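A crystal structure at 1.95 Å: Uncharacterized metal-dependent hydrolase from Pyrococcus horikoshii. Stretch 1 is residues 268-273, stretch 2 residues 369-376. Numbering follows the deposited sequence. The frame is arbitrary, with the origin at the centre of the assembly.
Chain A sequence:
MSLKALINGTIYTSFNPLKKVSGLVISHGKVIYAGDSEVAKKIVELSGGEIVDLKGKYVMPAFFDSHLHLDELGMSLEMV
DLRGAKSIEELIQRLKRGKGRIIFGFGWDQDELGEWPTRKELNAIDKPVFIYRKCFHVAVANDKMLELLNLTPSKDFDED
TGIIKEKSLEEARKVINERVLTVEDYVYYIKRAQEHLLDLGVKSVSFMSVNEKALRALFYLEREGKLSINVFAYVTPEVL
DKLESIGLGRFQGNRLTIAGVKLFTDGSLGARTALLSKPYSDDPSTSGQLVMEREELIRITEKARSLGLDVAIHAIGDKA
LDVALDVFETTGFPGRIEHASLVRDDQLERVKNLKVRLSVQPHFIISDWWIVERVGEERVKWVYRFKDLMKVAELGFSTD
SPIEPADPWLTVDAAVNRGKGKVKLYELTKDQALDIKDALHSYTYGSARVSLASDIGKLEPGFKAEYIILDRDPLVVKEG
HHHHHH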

ATOM      1  N   SER A 268      -2.423  32.017  10.415  1.00 28.95           N
ATOM      2  CA  SER A 268      -2.911  31.846  11.783  1.00 31.75           C
ATOM      3  C   SER A 268      -3.337  33.170  12.414  1.00 29.50           C
ATOM      4  O   SER A 268      -2.907  34.239  11.983  1.00 31.55           O
ATOM      5  CB  SER A 268      -1.821  31.185  12.636  1.00 35.67           C
ATOM      6  OG  SER A 268      -0.663  32.011  12.713  1.00 51.59           O
ATOM      7  N   LEU A 269      -4.175  33.086  13.440  1.00 28.38           N
ATOM      8  CA  LEU A 269      -4.626  34.281  14.158  1.00 34.71           C
ATOM      9  C   LEU A 269      -3.514  34.960  14.935  1.00 32.49           C
ATOM     10  O   LEU A 269      -3.505  36.180  15.030  1.00 33.30           O
ATOM     11  CB  LEU A 269      -5.810  33.976  15.069  1.00 34.16           C
ATOM     12  CG  LEU A 269      -7.105  33.694  14.309  1.00 33.42           C
ATOM     13  CD1 LEU A 269      -8.065  32.950  15.212  1.00 34.96           C
ATOM     14  CD2 LEU A 269      -7.733  34.974  13.727  1.00 30.43           C
ATOM     15  N   GLY A 270      -2.580  34.171  15.465  1.00 31.99           N
ATOM     16  CA  GLY A 270      -1.436  34.706  16.216  1.00 31.02           C
ATOM     17  C   GLY A 270      -0.601  35.684  15.422  1.00 42.60           C
ATOM     18  O   GLY A 270      -0.301  36.781  15.893  1.00 36.95           O
ATOM     19  N   ALA A 271      -0.264  35.290  14.198  1.00 37.98           N
ATOM     20  CA  ALA A 271       0.551  36.101  13.309  1.00 39.57           C
ATOM     21  C   ALA A 271      -0.286  37.098  12.503  1.00 35.42           C
ATOM     22  O   ALA A 271       0.269  37.888  11.730  1.00 37.49           O
ATOM     23  CB  ALA A 271       1.356  35.194  12.368  1.00 39.68           C
ATOM     24  N   ARG A 272      -1.608  37.054  12.699  1.00 32.05           N
ATOM     25  CA  ARG A 272      -2.592  37.855  11.942  1.00 29.80           C
ATOM     26  C   ARG A 272      -2.563  37.558  10.434  1.00 33.71           C
ATOM     27  O   ARG A 272      -2.774  38.444   9.605  1.00 33.49           O
ATOM     28  CB  ARG A 272      -2.483  39.372  12.225  1.00 32.94           C
ATOM     29  CG  ARG A 272      -2.540  39.742  13.717  1.00 35.29           C
ATOM     30  CD  ARG A 272      -2.673  41.250  13.918  1.00 39.43           C
ATOM     31  NE  ARG A 272      -2.657  41.637  15.330  1.00 44.22           N
ATOM     32  CZ  ARG A 272      -1.552  41.807  16.054  1.00 41.21           C
ATOM     33  NH1 ARG A 272      -0.355  41.629  15.510  1.00 40.59           N
ATOM     34  NH2 ARG A 272      -1.645  42.151  17.332  1.00 41.87           N
ATOM     35  N   THR A 273      -2.318  36.296  10.099  1.00 35.86           N
ATOM     36  CA  THR A 273      -2.276  35.856   8.709  1.00 31.76           C
ATOM     37  C   THR A 273      -3.493  35.012   8.339  1.00 30.09           C
ATOM     38  O   THR A 273      -3.686  34.669   7.165  1.00 33.98           O
ATOM     39  CB  THR A 273      -0.959  35.119   8.389  1.00 29.34           C
ATOM     40  OG1 THR A 273      -0.706  34.129   9.395  1.00 31.25           O
ATOM     41  CG2 THR A 273       0.205  36.107   8.365  1.00 37.63           C
ATOM     42  N   TRP A 369      -4.167  32.803  24.182  1.00 32.20           N
ATOM     43  CA  TRP A 369      -4.721  33.766  25.145  1.00 32.14           C
ATOM     44  C   TRP A 369      -5.137  35.091  24.511  1.00 30.87           C
ATOM     45  O   TRP A 369      -6.022  35.773  25.028  1.00 32.82           O
ATOM     46  CB  TRP A 369      -3.754  34.004  26.310  1.00 27.10           C
ATOM     47  CG  TRP A 369      -2.355  34.447  25.905  1.00 26.42           C
ATOM     48  CD1 TRP A 369      -1.250  33.652  25.755  1.00 33.44           C
ATOM     49  CD2 TRP A 369      -1.934  35.785  25.595  1.00 31.75           C
ATOM     50  NE1 TRP A 369      -0.163  34.420  25.384  1.00 30.33           N
ATOM     51  CE2 TRP A 369      -0.555  35.731  25.293  1.00 35.67           C
ATOM     52  CE3 TRP A 369      -2.582  37.027  25.574  1.00 31.43           C
ATOM     53  CZ2 TRP A 369       0.177  36.864  24.942  1.00 40.11           C
ATOM     54  CZ3 TRP A 369      -1.852  38.154  25.230  1.00 41.22           C
ATOM     55  CH2 TRP A 369      -0.489  38.064  24.914  1.00 42.73           C
ATOM     56  N   TRP A 370      -4.522  35.422  23.375  1.00 30.90           N
ATOM     57  CA  TRP A 370      -4.694  36.722  22.703  1.00 37.00           C
ATOM     58  C   TRP A 370      -5.876  36.765  21.735  1.00 33.55           C
ATOM     59  O   TRP A 370      -6.061  37.755  21.029  1.00 33.17           O
ATOM     60  CB  TRP A 370      -3.405  37.076  21.943  1.00 38.63           C
ATOM     61  CG  TRP A 370      -2.698  35.850  21.452  1.00 42.48           C
ATOM     62  CD1 TRP A 370      -1.549  35.300  21.959  1.00 32.87           C
ATOM     63  CD2 TRP A 370      -3.121  34.986  20.389  1.00 39.04           C
ATOM     64  NE1 TRP A 370      -1.229  34.153  21.269  1.00 40.54           N
ATOM     65  CE2 TRP A 370      -2.175  33.939  20.301  1.00 41.69           C
ATOM     66  CE3 TRP A 370      -4.203  34.999  19.497  1.00 31.72           C
ATOM     67  CZ2 TRP A 370      -2.282  32.918  19.359  1.00 31.43           C
ATOM     68  CZ3 TRP A 370      -4.310  33.980  18.572  1.00 36.56           C
ATOM     69  CH2 TRP A 370      -3.355  32.958  18.508  1.00 36.13           C
ATOM     70  N   ILE A 371      -6.665  35.694  21.696  1.00 31.55           N
ATOM     71  CA  ILE A 371      -7.663  35.529  20.641  1.00 35.10           C
ATOM     72  C   ILE A 371      -8.753  36.606  20.605  1.00 36.45           C
ATOM     73  O   ILE A 371      -9.114  37.088  19.530  1.00 34.55           O
ATOM     74  CB  ILE A 371      -8.231  34.075  20.568  1.00 31.69           C
ATOM     75  CG1 ILE A 371      -8.859  33.826  19.192  1.00 42.16           C
ATOM     76  CG2 ILE A 371      -9.236  33.782  21.696  1.00 35.28           C
ATOM     77  CD1 ILE A 371      -8.840  32.392  18.774  1.00 40.08           C
ATOM     78  N   VAL A 372      -9.232  37.021  21.776  1.00 33.74           N
ATOM     79  CA  VAL A 372     -10.280  38.044  21.837  1.00 33.58           C
ATOM     80  C   VAL A 372      -9.741  39.416  21.404  1.00 32.30           C
ATOM     81  O   VAL A 372     -10.481  40.226  20.856  1.00 37.83           O
ATOM     82  CB  VAL A 372     -10.978  38.109  23.228  1.00 35.91           C
ATOM     83  CG1 VAL A 372     -12.138  39.098  23.221  1.00 40.64           C
ATOM     84  CG2 VAL A 372     -11.470  36.729  23.669  1.00 35.19           C
ATOM     85  N   GLU A 373      -8.446  39.665  21.610  1.00 33.90           N
ATOM     86  CA  GLU A 373      -7.828  40.885  21.077  1.00 37.73           C
ATOM     87  C   GLU A 373      -7.777  40.877  19.543  1.00 39.64           C
ATOM     88  O   GLU A 373      -8.021  41.904  18.908  1.00 35.96           O
ATOM     89  CB  GLU A 373      -6.427  41.110  21.642  1.00 38.13           C
ATOM     90  CG  GLU A 373      -6.421  41.705  23.047  1.00 47.50           C
ATOM     91  CD  GLU A 373      -6.849  40.694  24.079  1.00 56.91           C
ATOM     92  OE1 GLU A 373      -7.863  40.942  24.767  1.00 57.93           O
ATOM     93  OE2 GLU A 373      -6.193  39.633  24.162  1.00 51.49           O
ATOM     94  N   ARG A 374      -7.461  39.718  18.961  1.00 34.06           N
ATOM     95  CA  ARG A 374      -7.437  39.571  17.494  1.00 32.07           C
ATOM     96  C   ARG A 374      -8.793  39.812  16.827  1.00 30.00           C
ATOM     97  O   ARG A 374      -8.875  40.524  15.818  1.00 33.88           O
ATOM     98  CB  ARG A 374      -6.928  38.185  17.084  1.00 29.41           C
ATOM     99  CG  ARG A 374      -5.489  37.869  17.479  1.00 27.82           C
ATOM    100  CD  ARG A 374      -4.464  38.778  16.803  1.00 29.37           C
ATOM    101  NE  ARG A 374      -3.096  38.320  17.071  1.00 32.23           N
ATOM    102  CZ  ARG A 374      -2.401  38.615  18.170  1.00 41.08           C
ATOM    103  NH1 ARG A 374      -1.173  38.141  18.324  1.00 35.20           N
ATOM    104  NH2 ARG A 374      -2.933  39.384  19.122  1.00 33.94           N
ATOM    105  N   VAL A 375      -9.846  39.212  17.374  1.00 30.70           N
ATOM    106  CA  VAL A 375     -11.143  39.192  16.699  1.00 35.20           C
ATOM    107  C   VAL A 375     -12.199  40.109  17.305  1.00 39.04           C
ATOM    108  O   VAL A 375     -13.234  40.362  16.675  1.00 34.08           O
ATOM    109  CB  VAL A 375     -11.715  37.741  16.539  1.00 38.51           C
ATOM    110  CG1 VAL A 375     -10.680  36.820  15.892  1.00 32.97           C
ATOM    111  CG2 VAL A 375     -12.210  37.168  17.882  1.00 33.87           C
ATOM    112  N   GLY A 376     -11.954  40.606  18.517  1.00 37.61           N
ATOM    113  CA  GLY A 376     -12.925  41.489  19.178  1.00 39.96           C
ATOM    114  C   GLY A 376     -14.141  40.768  19.734  1.00 41.24           C
ATOM    115  O   GLY A 376     -14.404  39.604  19.395  1.00 35.75           O
TER

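A turn of irregular backbone leaves carbonyl groups unpaired or only weakly paired, and an arginine reaching from a neighbouring helix is well suited to collect them. The contact between residues 268-273 and 369-376 is a compact example. The first stretch has no regular helix or strand, yet it folds back on itself: Thr273 N donates to Ser268 O at 2.9 Å, and Ser268 N donates to Thr273 OG1, also at 2.9 Å. Arg272, with phi and psi both positive, lies within this turn. In the second stretch, Trp370 occupies the N-cap position of a helix spanning 371-375, and Arg374 N bonds back to Trp370 O at 3.2 Å. Gly376 then leaves helical geometry with a positive phi, which favours glycine. Across the contact, Leu269 lies nearest Arg374 and Gly270 nearest Trp370, their CA atoms 6.9 and 7.5 Å apart.

Trp370 and Arg374, one helical turn apart, both direct their CA-to-CB bonds toward the turn. Arg374 NE donates to Leu269 O at 3.0 Å, while Arg374 NH1 meets Gly270 O at 2.9 Å in a straighter hydrogen bond. Both carbonyl oxygens lie at the guanidinium edge, near its plane, leaving the faces free for stacking. Over one of them lies the guanidinium of Arg272, the planes inclined by 24°; the like charges approach to 3.5 Å between Arg272 NH2 and Arg374 NH2, and both of these nitrogens are hydrogen-bonded elsewhere in the structure.

Gly270 places its CA over the six-membered ring of Trp370, 3.8 Å from the centroid, in a CH-pi contact. An ideal CB on Gly270 would come within 3.2 Å of Trp370 CZ2, so this close packing leaves little room for a side chain. Beside it, buried Leu269 adds apolar contacts, with CD1 3.7 Å from Ile371 CD1 and CD2 4.1 Å from Val375 CG1.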